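Long-range contacts in hypothetical protein BT_3535 (Bacteroides thetaiotaomicron VPI-5482, PDB 3KNY), which is of unknown function but folds into two domains and is probably made as a bacterial lipoprotein: residues D8-E13 against V210-F215; N12-S17 against N89-F94. All coordinates share one frame; numbering follows the deposited sequence. Where two conformers were deposited one is given.

Interaction 1. Residues D8-E13 against V210-F215; sequences DWVVNE and VQKTGF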
loop_
_atom_site.group_PDB
_atom_site.type_symbol
_atom_site.label_atom_id
_atom_site.label_comp_id
_atom_site.label_asym_id
_atom_site.label_seq_id
_atom_site.Cartn_x
_atom_site.Cartn_y
_atom_site.Cartn_z
ATOM N N ASP A 8 17.887 4.838 -13.702
ATOM C CA ASP A 8 16.458 5.120 -13.914
ATOM C C ASP A 8 15.803 5.605 -12.603
ATOM O O ASP A 8 16.274 5.282 -11.526
ATOM C CB ASP A 8 15.757 3.865 -14.464
ATOM C CG ASP A 8 14.369 4.161 -15.024
ATOM O OD1 ASP A 8 14.233 5.105 -15.842
ATOM O OD2 ASP A 8 13.413 3.436 -14.658
ATOM N N TRP A 9 14.714 6.370 -12.710
ATOM C CA TRP A 9 14.073 7.049 -11.579
ATOM C C TRP A 9 12.588 6.748 -11.496
ATOM O O TRP A 9 11.906 6.956 -12.468
ATOM C CB TRP A 9 14.201 8.550 -11.794
ATOM C CG TRP A 9 15.432 9.161 -11.285
ATOM C CD1 TRP A 9 16.691 9.087 -11.822
ATOM C CD2 TRP A 9 15.526 9.999 -10.131
ATOM N NE1 TRP A 9 17.563 9.822 -11.053
ATOM C CE2 TRP A 9 16.871 10.394 -10.011
ATOM C CE3 TRP A 9 14.597 10.452 -9.184
ATOM C CZ2 TRP A 9 17.312 11.226 -8.980
ATOM C CZ3 TRP A 9 15.033 11.274 -8.164
ATOM C CH2 TRP A 9 16.380 11.656 -8.071
ATOM N N VAL A 10 12.094 6.318 -10.345
ATOM C CA VAL A 10 10.681 6.021 -10.142
ATOM C C VAL A 10 10.172 6.823 -8.955
ATOM O O VAL A 10 10.817 6.879 -7.906
ATOM C CB VAL A 10 10.479 4.502 -9.929
ATOM C CG1 VAL A 10 9.140 4.206 -9.374
ATOM C CG2 VAL A 10 10.684 3.767 -11.254
ATOM N N VAL A 11 9.023 7.463 -9.130
ATOM C CA VAL A 11 8.473 8.383 -8.144
ATOM C C VAL A 11 7.030 8.000 -7.806
ATOM O O VAL A 11 6.480 7.074 -8.365
ATOM C CB VAL A 11 8.529 9.840 -8.654
ATOM C CG1 VAL A 11 9.944 10.202 -9.000
ATOM C CG2 VAL A 11 7.589 10.086 -9.851
ATOM N N ASN A 12 6.412 8.740 -6.894
ATOM C CA ASN A 12 5.113 8.388 -6.374
ATOM C C ASN A 12 4.027 8.969 -7.247
ATOM O O ASN A 12 3.439 10.005 -6.937
ATOM C CB ASN A 12 4.977 8.877 -4.953
ATOM C CG ASN A 12 3.946 8.117 -4.185
ATOM O OD1 ASN A 12 3.961 6.885 -4.164
ATOM N ND2 ASN A 12 3.058 8.833 -3.518
ATOM N N GLU A 13 3.776 8.292 -8.361
ATOM C CA GLU A 13 2.768 8.718 -9.286
ATOM C C GLU A 13 1.950 7.530 -9.795
ATOM O O GLU A 13 2.317 6.359 -9.620
ATOM C CB GLU A 13 3.438 9.498 -10.411
ATOM C CG GLU A 13 4.258 8.621 -11.373
ATOM C CD GLU A 13 5.120 9.425 -12.361
ATOM O OE1 GLU A 13 4.908 10.644 -12.561
ATOM O OE2 GLU A 13 6.040 8.808 -12.915
ATOM N N VAL A 210 14.200 5.020 -6.270
ATOM C CA VAL A 210 12.797 4.768 -5.998
ATOM C C VAL A 210 12.267 5.629 -4.859
ATOM O O VAL A 210 12.795 5.609 -3.763
ATOM C CB VAL A 210 12.566 3.321 -5.624
ATOM C CG1 VAL A 210 11.082 3.095 -5.302
ATOM C CG2 VAL A 210 13.059 2.397 -6.763
ATOM N N GLN A 211 11.214 6.390 -5.124
ATOM C CA GLN A 211 10.569 7.191 -4.093
ATOM C C GLN A 211 9.083 6.847 -4.131
ATOM O O GLN A 211 8.390 7.276 -5.052
ATOM C CB GLN A 211 10.787 8.668 -4.359
ATOM C CG GLN A 211 12.214 9.100 -4.293
ATOM C CD GLN A 211 12.395 10.562 -4.695
ATOM O OE1 GLN A 211 12.437 10.900 -5.848
ATOM N NE2 GLN A 211 12.502 11.406 -3.733
ATOM N N LYS A 212 8.601 6.077 -3.149
ATOM C CA LYS A 212 7.210 5.617 -3.117
ATOM C C LYS A 212 6.595 5.617 -1.732
ATOM O O LYS A 212 7.310 5.571 -0.747
ATOM C CB LYS A 212 7.116 4.191 -3.698
ATOM C CG LYS A 212 7.525 4.130 -5.142
ATOM C CD LYS A 212 6.474 3.559 -6.036
ATOM C CE LYS A 212 6.307 4.413 -7.235
ATOM N NZ LYS A 212 5.274 3.929 -8.151
ATOM N N THR A 213 5.264 5.647 -1.672
ATOM C CA THR A 213 4.545 5.621 -0.406
ATOM C C THR A 213 3.354 4.669 -0.495
ATOM O O THR A 213 2.591 4.688 -1.441
ATOM C CB THR A 213 4.068 7.022 0.008
ATOM O OG1 THR A 213 5.204 7.874 0.211
ATOM C CG2 THR A 213 3.268 6.989 1.303
ATOM N N GLY A 214 3.236 3.814 0.499
ATOM C CA GLY A 214 2.134 2.923 0.615
ATOM C C GLY A 214 1.430 3.165 1.938
ATOM O O GLY A 214 2.076 3.422 2.970
ATOM N N PHE A 215 0.101 3.067 1.894
ATOM C CA PHE A 215 -0.745 3.269 3.050
ATOM C C PHE A 215 -1.393 1.968 3.475
ATOM O O PHE A 215 -1.633 1.079 2.667
ATOM C CB PHE A 215 -1.804 4.335 2.754
ATOM C CG PHE A 215 -1.232 5.722 2.585
ATOM C CD1 PHE A 215 -0.802 6.158 1.356
ATOM C CD2 PHE A 215 -1.080 6.566 3.685
ATOM C CE1 PHE A 215 -0.264 7.444 1.200
ATOM C CE2 PHE A 215 -0.542 7.840 3.552
ATOM C CZ PHE A 215 -0.131 8.277 2.294
#
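Val-10 and Val-210 face each other as a parallel bridge pair, their CA atoms 4.8 Å apart, and the two strands run within 11° of parallel. Gln-211 N donates to Val-10 O over 2.9 Å, the bond that fixes this register, and backbone bonds of Asp-8 and Val-10 with Thr-209 continue the pairing upstream. Both valines turn to the same face of the sheet, where Tyr-133 of strand 124-134 touches each of them; this is the tightly packed part. Val-10 CG1, set anti to the backbone N (chi1 165°), also points at the aliphatic stem of Lys-212, 3.6 Å from its CE, although the modelled place of that methylene is doubtful.

The other face is looser. Trp-9, Val-11 and Gln-211 gather there with few contacts: the exposed indole presents its rim, CZ3 3.5 Å from Gln-211 OE1, a placement that is doubtful because two conformers of Trp-9 were deposited, and Val-11 CG1 stands 4.1 Å from the same oxygen.

Beyond Val-10 the regular ladder stops. Asn-12 N lies 3.1 Å from Gln-211 O, but the angle is too poor for a bond; the chain turns here, with Asn-12 at the centre of an inverse gamma turn whose closing bond is weak. Its side chain reaches across instead: Thr-213 N donates to Asn-12 OD1 at 3.1 Å, approaching from above the amide plane (64° out of it). The side-chain oxygen thus receives the N-H that the Asn-12 carbonyl would take in a continuing parallel ladder. Asn-12 ND2 bonds Glu-92 O, and Thr-213 OG1 bonds Ser-192.

The arrangement is that of a short N-terminal strand added in parallel to strand 204-217 of a mixed beta sheet; that strand also pairs in parallel with 93-97 and antiparallel with 188-201.

Interaction 2. Residues N12-S17 against N89-F94; sequences NEPMQS and NKYEGF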
loop_
_atom_site.group_PDB
_atom_site.type_symbol
_atom_site.label_atom_id
_atom_site.label_comp_id
_atom_site.label_asym_id
_atom_site.label_seq_id
_atom_site.Cartn_x
_atom_site.Cartn_y
_atom_site.Cartn_z
ATOM N N ASN A 12 6.412 8.740 -6.894
ATOM C CA ASN A 12 5.113 8.388 -6.374
ATOM C C ASN A 12 4.027 8.969 -7.247
ATOM O O ASN A 12 3.439 10.005 -6.937
ATOM C CB ASN A 12 4.977 8.877 -4.953
ATOM C CG ASN A 12 3.946 8.117 -4.185
ATOM O OD1 ASN A 12 3.961 6.885 -4.164
ATOM N ND2 ASN A 12 3.058 8.833 -3.518
ATOM N N GLU A 13 3.776 8.292 -8.361
ATOM C CA GLU A 13 2.768 8.718 -9.286
ATOM C C GLU A 13 1.950 7.530 -9.795
ATOM O O GLU A 13 2.317 6.359 -9.620
ATOM C CB GLU A 13 3.438 9.498 -10.411
ATOM C CG GLU A 13 4.258 8.621 -11.373
ATOM C CD GLU A 13 5.120 9.425 -12.361
ATOM O OE1 GLU A 13 4.908 10.644 -12.561
ATOM O OE2 GLU A 13 6.040 8.808 -12.915
ATOM N N PRO A 14 0.805 7.815 -10.424
ATOM C CA PRO A 14 -0.064 6.715 -10.842
ATOM C C PRO A 14 0.584 5.817 -11.888
ATOM O O PRO A 14 1.359 6.296 -12.723
ATOM C CB PRO A 14 -1.265 7.445 -11.416
ATOM C CG PRO A 14 -1.258 8.758 -10.776
ATOM C CD PRO A 14 0.168 9.118 -10.652
HETATM N N MSE A 15 0.288 4.524 -11.824
HETATM C CA MSE A 15 0.905 3.567 -12.731
HETATM C C MSE A 15 0.412 3.781 -14.156
HETATM O O MSE A 15 -0.667 4.345 -14.366
HETATM C CB MSE A 15 0.708 2.124 -12.233
HETATM C CG MSE A 15 -0.711 1.618 -12.022
HETATM SE SE MSE A 15 -0.676 -0.087 -11.050
HETATM C CE MSE A 15 -0.935 0.521 -9.242
ATOM N N GLN A 16 1.224 3.383 -15.135
ATOM C CA GLN A 16 0.873 3.541 -16.568
ATOM C C GLN A 16 0.103 2.331 -17.114
ATOM O O GLN A 16 -0.771 2.491 -17.961
ATOM C CB GLN A 16 2.128 3.812 -17.414
ATOM C CG GLN A 16 2.962 5.038 -16.948
ATOM C CD GLN A 16 2.237 6.380 -17.128
ATOM O OE1 GLN A 16 1.238 6.481 -17.849
ATOM N NE2 GLN A 16 2.753 7.416 -16.480
ATOM N N SER A 17 0.438 1.134 -16.623
ATOM C CA SER A 17 -0.286 -0.086 -16.957
ATOM C C SER A 17 -0.546 -0.868 -15.692
ATOM O O SER A 17 0.186 -0.736 -14.718
ATOM C CB SER A 17 0.532 -0.983 -17.891
ATOM O OG SER A 17 1.382 -1.849 -17.139
ATOM N N ASN A 89 -6.588 16.239 -2.297
ATOM C CA ASN A 89 -6.805 16.579 -3.702
ATOM C C ASN A 89 -5.800 15.961 -4.722
ATOM O O ASN A 89 -5.965 16.141 -5.925
ATOM C CB ASN A 89 -6.824 18.104 -3.830
ATOM C CG ASN A 89 -5.477 18.737 -3.477
ATOM O OD1 ASN A 89 -4.660 18.134 -2.783
ATOM N ND2 ASN A 89 -5.233 19.947 -3.970
ATOM N N LYS A 90 -4.785 15.235 -4.252
ATOM C CA LYS A 90 -3.741 14.655 -5.126
ATOM C C LYS A 90 -3.536 13.158 -4.936
ATOM O O LYS A 90 -3.869 12.597 -3.901
ATOM C CB LYS A 90 -2.383 15.298 -4.829
ATOM C CG LYS A 90 -2.187 16.697 -5.352
ATOM C CD LYS A 90 -0.821 17.272 -4.902
ATOM C CE LYS A 90 -0.891 17.958 -3.521
ATOM N NZ LYS A 90 -1.742 19.208 -3.504
ATOM N N TYR A 91 -2.922 12.524 -5.927
ATOM C CA TYR A 91 -2.535 11.122 -5.824
ATOM C C TYR A 91 -1.744 10.905 -4.550
ATOM O O TYR A 91 -0.790 11.617 -4.315
ATOM C CB TYR A 91 -1.641 10.722 -6.985
ATOM C CG TYR A 91 -1.102 9.314 -6.850
ATOM C CD1 TYR A 91 -1.925 8.213 -7.044
ATOM C CD2 TYR A 91 0.219 9.085 -6.508
ATOM C CE1 TYR A 91 -1.440 6.940 -6.911
ATOM C CE2 TYR A 91 0.712 7.812 -6.367
ATOM C CZ TYR A 91 -0.112 6.737 -6.588
ATOM O OH TYR A 91 0.383 5.456 -6.450
ATOM N N GLU A 92 -2.138 9.907 -3.764
ATOM C CA GLU A 92 -1.563 9.616 -2.437
ATOM C C GLU A 92 -0.484 8.536 -2.488
ATOM O O GLU A 92 0.619 8.726 -1.983
ATOM C CB GLU A 92 -2.674 9.101 -1.506
ATOM C CG GLU A 92 -3.556 10.177 -0.945
ATOM C CD GLU A 92 -2.945 10.821 0.264
ATOM O OE1 GLU A 92 -3.076 10.269 1.392
ATOM O OE2 GLU A 92 -2.325 11.878 0.063
ATOM N N GLY A 93 -0.849 7.388 -3.058
ATOM C CA GLY A 93 0.033 6.242 -3.184
ATOM C C GLY A 93 -0.775 4.956 -3.184
ATOM O O GLY A 93 -1.954 4.960 -3.516
ATOM N N PHE A 94 -0.149 3.862 -2.787
ATOM C CA PHE A 94 -0.828 2.580 -2.675
ATOM C C PHE A 94 -1.612 2.469 -1.366
ATOM O O PHE A 94 -1.371 3.262 -0.448
ATOM C CB PHE A 94 0.187 1.473 -2.768
ATOM C CG PHE A 94 1.003 1.526 -4.019
ATOM C CD1 PHE A 94 0.423 1.246 -5.242
ATOM C CD2 PHE A 94 2.353 1.873 -3.979
ATOM C CE1 PHE A 94 1.160 1.288 -6.413
ATOM C CE2 PHE A 94 3.117 1.913 -5.157
ATOM C CZ PHE A 94 2.509 1.616 -6.381
#
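Tyr-91 lays one face of its ring against the Glu-13 to Pro-14 backbone and the proline ring. Pro-14 CD sits 4.2 Å from the ring centroid and 16° off the normal, a CH-pi contact, while Pro-14 CG lies 3.8 Å from Tyr-91 CD1; the two side chains slide past each other in opposite directions. On the opposite face Gly-93 N stands 3.6 Å above the ring plane, toward the rim. The CB of Tyr-91 points toward segment 12-17, and the ring edge meets the incoming backbone, with Asn-12 O near the ring plane 3.4 Å from CD2.

The Asn-12 side chain crosses the tyrosine at about a right angle. Its ND2 donates to Glu-92 O over 2.9 Å; the acceptor lies in the plane of the amide, whereas the donor stands above the plane of the Glu-92 carbonyl (49° out of it). Farther along, the selenomethionine Met-15 brings its CE methyl to the edge of the Phe-94 ring, in plane and 3.6 Å from CE1. One face of that phenyl has Tyr-91 OH above its centre at 4.2 Å, and Tyr-24 meets the same ring with its own.

Glu-54 of strand 53-55 bridges both segments from outside, its OE1 hydrogen-bonded to Tyr-91 OH and its OE2 to Met-15 N. Across the two segments themselves, then, one amide-to-carbonyl hydrogen bond is the polar link, and the rest is mostly van der Waals contact on the face of Tyr-91 and at the edge of Phe-94, with Asn-12 itself a large part of the 300 Å² buried.

In the fold
From the N terminus, strand 7-10 pairs with strand 204-217 in interaction 1, closing a loop of 196 residues that takes in almost the whole chain. The next residues enter interaction 2 and close a much shorter loop of 71 residues, which contains helices 40-49 and 66-84; it lies within the longer loop, and the two start from a common stretch, Asn-12 and Glu-13. The far partners are neighbours as well: strands 93-97 and 204-217 run parallel, with Phe-94 backbone atoms probably hydrogen-bonded to Thr-213 and Phe-215. Centred about 9 Å apart, the contacts tie the N-terminal segment to two adjoining strands of the mixed sheet.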